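Local atomic coordinates of SnoK (Streptomyces nogalater, PDB entry 5EPA), a protein that catalyses a carbocyclisation step in nogalamycin biosynthesis as a non-heme iron enzyme dependent on 2-oxoglutarate. Residues Glu75-Trp85 with Ser117-Leu128; Gln179-Glu187 with Thr246-Gly254. One frame throughout, in Å; residues are numbered along the deposited sequence.

Contact 1 (Glu75-Trp85 with Ser117-Leu128); sequences EVQVHYVAQAW and SDILVKEPKRTL. With AKG (2-oxoglutaric acid), chain H.
Lys122 reaches across from strand 117-122 to the backbone of Gln77, where the chain of 75-85 turns a corner in a classic beta bulge facing Trp69. From CB the Lys122 side chain runs extended; CG and then CD pass alongside Gln77 O (CG at 3.5 Å), before CE comes to lie 3.5 Å from O4 of 2-oxoglutarate, a ligand hydrogen-bonded by Arg233, Thr130 and Trp151. A bend at the last torsion (chi4 -87°) then turns Lys122 NZ back onto Gln77 O, 2.8 Å away, tilted from the carbonyl plane. NZ also bonds Thr130 OG1 and, weakly, Leu128 O. A methionine here would probably leave Gln77 O without this donor and remove a positive charge from beside the co-substrate carboxylate. Val78 CG2, 3.6 Å from O4 of 2-oxoglutarate, and Leu120 CD1 add an apolar wall. Farther along, the antiparallel strands pair through His79 and Val121, whose mutual bonds are both 2.9 Å between N and O. Nearer Trp85, Ala84 N donates a hydrogen bond to Ser117 O, 2.9 Å away. Strand 112-122 lies between strands 76-81 and 233-242 in the major sheet; strand 67-70 flanks 76-81 beyond, while Val81 and Ile119 pack against helix 47-64.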
loop_
_atom_site.group_PDB
_atom_site.type_symbol
_atom_site.label_atom_id
_atom_site.label_comp_id
_atom_site.label_asym_id
_atom_site.label_seq_id
_atom_site.Cartn_x
_atom_site.Cartn_y
_atom_site.Cartn_z
ATOM N N GLU A 75 -12.013 -17.408 -4.894
ATOM C CA GLU A 75 -12.313 -16.263 -4.042
ATOM C C GLU A 75 -11.133 -15.333 -4.003
ATOM O O GLU A 75 -10.671 -14.923 -2.945
ATOM C CB GLU A 75 -12.717 -16.729 -2.658
ATOM C CG GLU A 75 -13.949 -17.597 -2.708
ATOM C CD GLU A 75 -14.507 -17.992 -1.345
ATOM O OE1 GLU A 75 -14.403 -17.200 -0.370
ATOM O OE2 GLU A 75 -15.064 -19.126 -1.249
ATOM N N VAL A 76 -10.658 -14.977 -5.186
ATOM C CA VAL A 76 -9.494 -14.143 -5.304
ATOM C C VAL A 76 -9.886 -12.690 -5.122
ATOM O O VAL A 76 -10.655 -12.157 -5.894
ATOM C CB VAL A 76 -8.804 -14.326 -6.667
ATOM C CG1 VAL A 76 -7.546 -13.449 -6.768
ATOM C CG2 VAL A 76 -8.427 -15.786 -6.902
ATOM N N GLN A 77 -9.304 -12.019 -4.134
ATOM C CA GLN A 77 -9.356 -10.561 -4.034
ATOM C C GLN A 77 -8.269 -9.901 -4.870
ATOM O O GLN A 77 -8.540 -8.966 -5.605
ATOM C CB GLN A 77 -9.227 -10.114 -2.573
ATOM C CG GLN A 77 -10.341 -10.641 -1.711
ATOM C CD GLN A 77 -10.201 -10.318 -0.237
ATOM O OE1 GLN A 77 -9.740 -9.250 0.163
ATOM N NE2 GLN A 77 -10.561 -11.283 0.582
ATOM N N VAL A 78 -7.027 -10.357 -4.708
ATOM C CA VAL A 78 -5.883 -9.787 -5.403
ATOM C C VAL A 78 -4.859 -10.871 -5.703
ATOM O O VAL A 78 -4.665 -11.790 -4.897
ATOM C CB VAL A 78 -5.209 -8.716 -4.548
ATOM C CG1 VAL A 78 -4.083 -8.066 -5.310
ATOM C CG2 VAL A 78 -6.170 -7.631 -4.141
ATOM N N HIS A 79 -4.251 -10.819 -6.888
ATOM C CA HIS A 79 -3.049 -11.656 -7.176
ATOM C C HIS A 79 -1.850 -10.825 -6.829
ATOM O O HIS A 79 -1.771 -9.663 -7.265
ATOM C CB HIS A 79 -2.950 -12.082 -8.620
ATOM C CG HIS A 79 -3.803 -13.248 -8.952
ATOM N ND1 HIS A 79 -4.573 -13.300 -10.089
ATOM C CD2 HIS A 79 -4.031 -14.406 -8.293
ATOM C CE1 HIS A 79 -5.247 -14.442 -10.119
ATOM N NE2 HIS A 79 -4.915 -15.140 -9.047
ATOM N N TYR A 80 -0.915 -11.385 -6.059
ATOM C CA TYR A 80 0.215 -10.589 -5.637
ATOM C C TYR A 80 1.555 -11.306 -5.681
ATOM O O TYR A 80 1.620 -12.525 -5.721
ATOM C CB TYR A 80 -0.018 -10.027 -4.233
ATOM C CG TYR A 80 0.056 -11.051 -3.129
ATOM C CD1 TYR A 80 -1.051 -11.751 -2.736
ATOM C CD2 TYR A 80 1.240 -11.254 -2.421
ATOM C CE1 TYR A 80 -0.997 -12.673 -1.683
ATOM C CE2 TYR A 80 1.303 -12.177 -1.367
ATOM C CZ TYR A 80 0.175 -12.885 -1.015
ATOM O OH TYR A 80 0.224 -13.784 0.000
ATOM N N VAL A 81 2.617 -10.502 -5.679
ATOM C CA VAL A 81 3.969 -10.961 -5.388
ATOM C C VAL A 81 4.512 -10.080 -4.284
ATOM O O VAL A 81 4.540 -8.869 -4.432
ATOM C CB VAL A 81 4.896 -10.862 -6.575
ATOM C CG1 VAL A 81 6.333 -11.284 -6.181
ATOM C CG2 VAL A 81 4.394 -11.735 -7.697
ATOM N N ALA A 82 4.884 -10.684 -3.154
ATOM C CA ALA A 82 5.371 -9.934 -1.990
ATOM C C ALA A 82 6.898 -9.705 -2.092
ATOM O O ALA A 82 7.580 -10.362 -2.856
ATOM C CB ALA A 82 5.052 -10.694 -0.729
ATOM N N GLN A 83 7.394 -8.714 -1.344
ATOM C CA GLN A 83 8.811 -8.289 -1.408
ATOM C C GLN A 83 9.243 -8.092 -2.857
ATOM O O GLN A 83 10.357 -8.440 -3.258
ATOM C CB GLN A 83 9.722 -9.311 -0.742
ATOM C CG GLN A 83 9.652 -9.311 0.778
ATOM C CD GLN A 83 8.339 -9.854 1.308
ATOM O OE1 GLN A 83 7.606 -9.155 2.016
ATOM N NE2 GLN A 83 8.027 -11.092 0.972
ATOM N N ALA A 84 8.337 -7.545 -3.632
ATOM C CA ALA A 84 8.449 -7.573 -5.069
ATOM C C ALA A 84 9.632 -6.802 -5.590
ATOM O O ALA A 84 10.269 -7.230 -6.549
ATOM C CB ALA A 84 7.149 -7.034 -5.726
ATOM N N TRP A 85 9.927 -5.663 -4.972
ATOM C CA TRP A 85 10.993 -4.803 -5.451
ATOM C C TRP A 85 12.347 -5.481 -5.380
ATOM O O TRP A 85 13.253 -5.117 -6.096
ATOM C CB TRP A 85 11.049 -3.488 -4.703
ATOM C CG TRP A 85 11.655 -3.585 -3.349
ATOM C CD1 TRP A 85 11.003 -3.816 -2.175
ATOM C CD2 TRP A 85 13.033 -3.377 -3.010
ATOM N NE1 TRP A 85 11.892 -3.830 -1.126
ATOM C CE2 TRP A 85 13.140 -3.538 -1.607
ATOM C CE3 TRP A 85 14.209 -3.125 -3.766
ATOM C CZ2 TRP A 85 14.347 -3.441 -0.947
ATOM C CZ3 TRP A 85 15.414 -3.009 -3.104
ATOM C CH2 TRP A 85 15.489 -3.179 -1.706
ATOM N N SER A 117 7.405 -4.148 -0.841
ATOM C CA SER A 117 6.462 -3.760 -1.870
ATOM C C SER A 117 5.727 -4.972 -2.378
ATOM O O SER A 117 6.210 -6.111 -2.221
ATOM C CB SER A 117 7.170 -3.009 -3.003
ATOM O OG SER A 117 7.789 -3.865 -3.940
ATOM N N ASP A 118 4.602 -4.726 -3.027
ATOM C CA ASP A 118 3.836 -5.798 -3.616
ATOM C C ASP A 118 3.368 -5.440 -5.012
ATOM O O ASP A 118 2.946 -4.311 -5.260
ATOM C CB ASP A 118 2.575 -6.076 -2.813
ATOM C CG ASP A 118 2.862 -6.722 -1.486
ATOM O OD1 ASP A 118 3.264 -6.004 -0.554
ATOM O OD2 ASP A 118 2.660 -7.950 -1.359
ATOM N N ILE A 119 3.397 -6.419 -5.903
ATOM C CA ILE A 119 2.688 -6.300 -7.147
ATOM C C ILE A 119 1.245 -6.663 -6.841
ATOM O O ILE A 119 0.973 -7.686 -6.201
ATOM C CB ILE A 119 3.271 -7.228 -8.179
ATOM C CG1 ILE A 119 4.629 -6.710 -8.664
ATOM C CG2 ILE A 119 2.336 -7.322 -9.375
ATOM C CD1 ILE A 119 5.462 -7.793 -9.333
ATOM N N LEU A 120 0.304 -5.808 -7.252
ATOM C CA LEU A 120 -1.126 -5.959 -6.844
ATOM C C LEU A 120 -2.061 -5.934 -8.043
ATOM O O LEU A 120 -2.396 -4.868 -8.584
ATOM C CB LEU A 120 -1.529 -4.847 -5.871
ATOM C CG LEU A 120 -0.741 -4.791 -4.559
ATOM C CD1 LEU A 120 -0.897 -3.379 -3.985
ATOM C CD2 LEU A 120 -1.173 -5.851 -3.565
ATOM N N VAL A 121 -2.458 -7.126 -8.472
ATOM C CA VAL A 121 -3.171 -7.313 -9.754
ATOM C C VAL A 121 -4.589 -7.753 -9.500
ATOM O O VAL A 121 -4.824 -8.621 -8.644
ATOM C CB VAL A 121 -2.474 -8.377 -10.630
ATOM C CG1 VAL A 121 -3.367 -8.854 -11.759
ATOM C CG2 VAL A 121 -1.207 -7.810 -11.244
ATOM N N LYS A 122 -5.533 -7.161 -10.221
ATOM C CA LYS A 122 -6.918 -7.667 -10.225
ATOM C C LYS A 122 -7.344 -8.020 -11.649
ATOM O O LYS A 122 -7.419 -7.143 -12.481
ATOM C CB LYS A 122 -7.928 -6.658 -9.630
ATOM C CG LYS A 122 -7.948 -6.572 -8.098
ATOM C CD LYS A 122 -9.102 -5.677 -7.629
ATOM C CE LYS A 122 -9.120 -5.436 -6.111
ATOM N NZ LYS A 122 -9.845 -6.498 -5.385
ATOM N N GLU A 123 -7.649 -9.286 -11.892
ATOM C CA GLU A 123 -8.094 -9.712 -13.187
ATOM C C GLU A 123 -9.567 -9.358 -13.350
ATOM O O GLU A 123 -10.325 -9.418 -12.378
ATOM C CB GLU A 123 -7.929 -11.215 -13.349
ATOM C CG GLU A 123 -6.486 -11.709 -13.359
ATOM C CD GLU A 123 -5.700 -11.378 -14.651
ATOM O OE1 GLU A 123 -6.334 -11.161 -15.739
ATOM O OE2 GLU A 123 -4.412 -11.354 -14.567
ATOM N N PRO A 124 -9.974 -8.997 -14.577
ATOM C CA PRO A 124 -11.352 -8.591 -14.847
ATOM C C PRO A 124 -12.326 -9.740 -14.730
ATOM O O PRO A 124 -12.048 -10.832 -15.194
ATOM C CB PRO A 124 -11.299 -8.097 -16.289
ATOM C CG PRO A 124 -10.109 -8.805 -16.911
ATOM C CD PRO A 124 -9.130 -8.982 -15.788
ATOM N N LYS A 125 -13.422 -9.501 -14.014
ATOM C CA LYS A 125 -14.515 -10.474 -13.850
ATOM C C LYS A 125 -14.154 -11.740 -13.058
ATOM O O LYS A 125 -14.966 -12.643 -12.957
ATOM C CB LYS A 125 -15.076 -10.878 -15.220
ATOM C CG LYS A 125 -15.392 -9.681 -16.099
ATOM C CD LYS A 125 -16.636 -9.889 -16.961
ATOM C CE LYS A 125 -17.256 -8.549 -17.355
ATOM N NZ LYS A 125 -16.305 -7.756 -18.190
ATOM N N ARG A 126 -12.971 -11.783 -12.465
ATOM C CA ARG A 126 -12.553 -12.925 -11.652
ATOM C C ARG A 126 -12.084 -12.534 -10.261
ATOM O O ARG A 126 -11.463 -13.336 -9.570
ATOM C CB ARG A 126 -11.410 -13.678 -12.327
ATOM C CG ARG A 126 -11.850 -14.570 -13.461
ATOM C CD ARG A 126 -11.402 -13.969 -14.766
ATOM N NE ARG A 126 -9.982 -14.222 -14.988
ATOM C CZ ARG A 126 -9.301 -13.749 -16.028
ATOM N NH1 ARG A 126 -7.999 -14.033 -16.146
ATOM N NH2 ARG A 126 -9.926 -13.011 -16.961
ATOM N N THR A 127 -12.396 -11.323 -9.847
ATOM C CA THR A 127 -11.988 -10.831 -8.565
ATOM C C THR A 127 -13.124 -10.377 -7.680
ATOM O O THR A 127 -14.124 -9.800 -8.121
ATOM C CB THR A 127 -11.023 -9.641 -8.698
ATOM O OG1 THR A 127 -11.517 -8.747 -9.704
ATOM C CG2 THR A 127 -9.631 -10.138 -9.073
ATOM N N LEU A 128 -12.926 -10.626 -6.404
ATOM C CA LEU A 128 -13.739 -10.042 -5.351
ATOM C C LEU A 128 -13.239 -8.654 -4.978
ATOM O O LEU A 128 -12.102 -8.282 -5.310
ATOM C CB LEU A 128 -13.689 -10.947 -4.111
ATOM C CG LEU A 128 -14.358 -12.325 -4.241
ATOM C CD1 LEU A 128 -14.060 -13.134 -2.988
ATOM C CD2 LEU A 128 -15.863 -12.211 -4.441
HETATM C C1 AKG H . -2.843 -1.539 0.188
HETATM O O1 AKG H . -2.102 -1.012 -0.680
HETATM O O2 AKG H . -2.692 -1.468 1.437
HETATM C C2 AKG H . -3.985 -2.346 -0.232
HETATM O O5 AKG H . -4.641 -2.801 0.692
HETATM C C3 AKG H . -4.294 -2.569 -1.691
HETATM C C4 AKG H . -5.382 -3.599 -2.011
HETATM C C5 AKG H . -5.629 -3.662 -3.530
HETATM O O3 AKG H . -4.742 -3.298 -4.369
HETATM O O4 AKG H . -6.709 -4.078 -3.959
HETATM O O HOH W 1 -11.956 -15.700 -7.808
HETATM O O HOH W 2 -3.301 -12.692 -12.570
HETATM O O HOH W 3 5.106 -7.504 0.848
#

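Contact 2 (Gln179-Glu187 with Thr246-Gly254); sequences QEHMTSFAE and TYRPGVQDG
His181 and Arg248 stack where two loops meet at the periphery of the double-stranded beta-helix (cupin) fold of the PhyH family. The stack is parallel and close: the guanidinium lies flat over the imidazole, planes 7° apart and centres 4.0 Å from each other. Arg248 is extended from CG to NE and runs antiparallel to the histidine side chain, which sets CD over the middle of the His181 ring, 3.5 Å from its centroid, as a CH-pi contact, and carries NH1 on toward His181 CB. Glu180, salt-bridged to Arg175 and Arg178, adds an acidic group at longer range.

Two hydrogen bonds join the loops. With CG anti to the backbone N (chi1 -169°), the His181 ring points NE2 at Pro249 O, 2.9 Å away; the bond is nearly straight and lies in the ring plane, although NE2 stands above the carbonyl plane of Pro249. This bond and the stack together fix the rotation of the imidazole. Val251 N gives the second bond, to Met182 O at 3.3 Å.

Apolar contacts centre on Val251, the second residue of the type II turn from Gly250 to Asp253. Its CG2 touches Met182 CE at 3.8 Å. Its other methyl, CG1, sits over the Phe185 ring, 3.7 Å from the centroid and only 4° off the ring normal.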
loop_
_atom_site.group_PDB
_atom_site.type_symbol
_atom_site.label_atom_id
_atom_site.label_comp_id
_atom_site.label_asym_id
_atom_site.label_seq_id
_atom_site.Cartn_x
_atom_site.Cartn_y
_atom_site.Cartn_z
ATOM N N GLN A 179 -7.788 -2.231 15.674
ATOM C CA GLN A 179 -7.348 -3.563 16.005
ATOM C C GLN A 179 -5.847 -3.617 16.392
ATOM O O GLN A 179 -5.479 -4.358 17.295
ATOM C CB GLN A 179 -7.633 -4.523 14.888
ATOM C CG GLN A 179 -7.291 -5.950 15.280
ATOM C CD GLN A 179 -8.024 -6.960 14.461
ATOM O OE1 GLN A 179 -8.550 -6.646 13.385
ATOM N NE2 GLN A 179 -8.032 -8.213 14.926
ATOM N N GLU A 180 -5.024 -2.807 15.721
ATOM C CA GLU A 180 -3.527 -2.769 15.866
ATOM C C GLU A 180 -2.646 -3.892 15.339
ATOM O O GLU A 180 -1.634 -3.592 14.696
ATOM C CB GLU A 180 -3.026 -2.630 17.316
ATOM C CG GLU A 180 -3.430 -1.306 17.987
ATOM C CD GLU A 180 -2.390 -0.791 18.986
ATOM O OE1 GLU A 180 -1.326 -1.443 19.199
ATOM O OE2 GLU A 180 -2.638 0.297 19.554
ATOM N N HIS A 181 -2.902 -5.136 15.745
ATOM C CA HIS A 181 -1.988 -6.183 15.433
ATOM C C HIS A 181 -2.588 -7.545 15.510
ATOM O O HIS A 181 -3.185 -7.874 16.524
ATOM C CB HIS A 181 -0.761 -6.155 16.321
ATOM C CG HIS A 181 0.335 -7.068 15.844
ATOM N ND1 HIS A 181 1.064 -6.812 14.693
ATOM C CD2 HIS A 181 0.831 -8.221 16.357
ATOM C CE1 HIS A 181 1.966 -7.762 14.524
ATOM N NE2 HIS A 181 1.843 -8.630 15.518
ATOM N N MET A 182 -2.401 -8.339 14.453
ATOM C CA MET A 182 -2.752 -9.753 14.490
ATOM C C MET A 182 -1.526 -10.638 14.648
ATOM O O MET A 182 -0.646 -10.630 13.794
ATOM C CB MET A 182 -3.497 -10.143 13.223
ATOM C CG MET A 182 -4.952 -9.655 13.198
ATOM S SD MET A 182 -5.937 -10.383 11.882
ATOM C CE MET A 182 -4.772 -10.389 10.513
ATOM N N THR A 183 -1.456 -11.387 15.730
ATOM C CA THR A 183 -0.411 -12.363 15.886
ATOM C C THR A 183 -0.715 -13.613 15.037
ATOM O O THR A 183 0.190 -14.226 14.482
ATOM C CB THR A 183 -0.257 -12.727 17.352
ATOM O OG1 THR A 183 0.130 -11.556 18.054
ATOM C CG2 THR A 183 0.823 -13.809 17.563
ATOM N N SER A 184 -1.991 -13.992 14.976
ATOM C CA SER A 184 -2.463 -15.079 14.128
ATOM C C SER A 184 -3.836 -14.756 13.585
ATOM O O SER A 184 -4.507 -13.862 14.109
ATOM C CB SER A 184 -2.510 -16.390 14.885
ATOM O OG SER A 184 -3.411 -16.388 15.940
ATOM N N PHE A 185 -4.271 -15.480 12.549
ATOM C CA PHE A 185 -5.516 -15.140 11.854
ATOM C C PHE A 185 -6.787 -15.370 12.680
ATOM O O PHE A 185 -7.791 -14.784 12.407
ATOM C CB PHE A 185 -5.614 -15.830 10.488
ATOM C CG PHE A 185 -4.750 -15.197 9.439
ATOM C CD1 PHE A 185 -5.046 -13.939 8.966
ATOM C CD2 PHE A 185 -3.607 -15.862 8.914
ATOM C CE1 PHE A 185 -4.236 -13.341 7.982
ATOM C CE2 PHE A 185 -2.800 -15.273 7.951
ATOM C CZ PHE A 185 -3.113 -14.025 7.479
ATOM N N ALA A 186 -6.712 -16.186 13.720
ATOM C CA ALA A 186 -7.814 -16.333 14.636
ATOM C C ALA A 186 -8.229 -15.007 15.321
ATOM O O ALA A 186 -9.318 -14.940 15.890
ATOM C CB ALA A 186 -7.465 -17.327 15.703
ATOM N N GLU A 187 -7.355 -13.999 15.295
ATOM C CA GLU A 187 -7.632 -12.714 15.898
ATOM C C GLU A 187 -8.472 -11.793 14.997
ATOM O O GLU A 187 -8.843 -10.699 15.422
ATOM C CB GLU A 187 -6.352 -11.994 16.284
ATOM C CG GLU A 187 -5.726 -12.521 17.564
ATOM C CD GLU A 187 -4.315 -11.965 17.815
ATOM O OE1 GLU A 187 -4.045 -10.787 17.531
ATOM O OE2 GLU A 187 -3.455 -12.720 18.295
ATOM N N THR A 246 10.874 -1.871 14.351
ATOM C CA THR A 246 11.411 -3.139 14.813
ATOM C C THR A 246 10.455 -4.280 14.541
ATOM O O THR A 246 9.255 -4.047 14.265
ATOM C CB THR A 246 11.719 -3.128 16.308
ATOM O OG1 THR A 246 10.528 -2.906 17.050
ATOM C CG2 THR A 246 12.767 -2.057 16.659
ATOM N N TYR A 247 10.976 -5.517 14.627
ATOM C CA TYR A 247 10.225 -6.727 14.242
ATOM C C TYR A 247 9.285 -7.227 15.362
ATOM O O TYR A 247 9.632 -7.275 16.537
ATOM C CB TYR A 247 11.160 -7.853 13.828
ATOM C CG TYR A 247 10.498 -9.186 13.702
ATOM C CD1 TYR A 247 9.358 -9.352 12.934
ATOM C CD2 TYR A 247 10.982 -10.277 14.382
ATOM C CE1 TYR A 247 8.720 -10.576 12.853
ATOM C CE2 TYR A 247 10.371 -11.509 14.299
ATOM C CZ TYR A 247 9.230 -11.643 13.546
ATOM O OH TYR A 247 8.657 -12.882 13.463
ATOM N N ARG A 248 8.048 -7.475 14.964
ATOM C CA ARG A 248 7.025 -7.993 15.882
ATOM C C ARG A 248 6.317 -9.169 15.245
ATOM O O ARG A 248 5.690 -8.976 14.189
ATOM C CB ARG A 248 5.973 -6.904 16.188
ATOM C CG ARG A 248 4.990 -7.342 17.240
ATOM C CD ARG A 248 3.822 -6.381 17.354
ATOM N NE ARG A 248 2.951 -6.787 18.450
ATOM C CZ ARG A 248 1.976 -6.035 18.961
ATOM N NH1 ARG A 248 1.660 -4.846 18.427
ATOM N NH2 ARG A 248 1.286 -6.510 19.999
ATOM N N PRO A 249 6.400 -10.348 15.864
ATOM C CA PRO A 249 5.873 -11.536 15.225
ATOM C C PRO A 249 4.395 -11.434 14.954
ATOM O O PRO A 249 3.637 -10.869 15.749
ATOM C CB PRO A 249 6.106 -12.628 16.244
ATOM C CG PRO A 249 7.305 -12.182 16.961
ATOM C CD PRO A 249 7.174 -10.687 17.055
ATOM N N GLY A 250 4.017 -11.914 13.788
ATOM C CA GLY A 250 2.637 -11.806 13.376
ATOM C C GLY A 250 2.379 -12.521 12.101
ATOM O O GLY A 250 3.264 -13.187 11.553
ATOM N N VAL A 251 1.151 -12.308 11.622
ATOM C CA VAL A 251 0.720 -12.925 10.414
ATOM C C VAL A 251 1.665 -12.145 9.461
ATOM O O VAL A 251 2.169 -11.054 9.824
ATOM C CB VAL A 251 -0.788 -12.698 10.085
ATOM C CG1 VAL A 251 -1.684 -13.329 11.147
ATOM C CG2 VAL A 251 -1.125 -11.225 9.907
ATOM N N GLN A 252 1.903 -12.668 8.281
ATOM C CA GLN A 252 2.754 -12.041 7.271
ATOM C C GLN A 252 4.242 -11.851 7.571
ATOM O O GLN A 252 4.862 -10.926 7.007
ATOM C CB GLN A 252 2.243 -10.679 6.753
ATOM C CG GLN A 252 0.764 -10.549 6.480
ATOM C CD GLN A 252 0.290 -11.478 5.387
ATOM O OE1 GLN A 252 1.082 -12.128 4.718
ATOM N NE2 GLN A 252 -1.013 -11.579 5.231
ATOM N N ASP A 253 4.831 -12.701 8.408
ATOM C CA ASP A 253 6.231 -12.513 8.798
ATOM C C ASP A 253 7.157 -13.618 8.340
ATOM O O ASP A 253 8.334 -13.668 8.744
ATOM C CB ASP A 253 6.344 -12.294 10.310
ATOM C CG ASP A 253 6.150 -13.547 11.120
ATOM O OD1 ASP A 253 5.796 -14.610 10.563
ATOM O OD2 ASP A 253 6.328 -13.477 12.362
ATOM N N GLY A 254 6.663 -14.476 7.453
ATOM C CA GLY A 254 7.432 -15.657 7.003
ATOM C C GLY A 254 8.810 -15.354 6.443
ATOM O O GLY A 254 9.774 -16.102 6.655
#

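The two contacts lie about 21 Å apart, centre to centre, and do not touch. Both are partly buried. Contact 1, nearer the core and with about half its residues buried, joins neighbouring strands of the major sheet and lines the 2-oxoglutarate pocket; contact 2, nearer the surface and with more exposed than buried residues, joins loops. They share no strand or loop. In 75-85 with 117-128, regular backbone pairing carries most of the polar chemistry, and a lysine amine takes part beside the co-substrate. In 179-187 with 246-254, without strand pairing, side-chain surfaces do more: a flat guanidinium-imidazole stack and a methyl over a phenyl face, supplemented by two hydrogen bonds to backbone carbonyls.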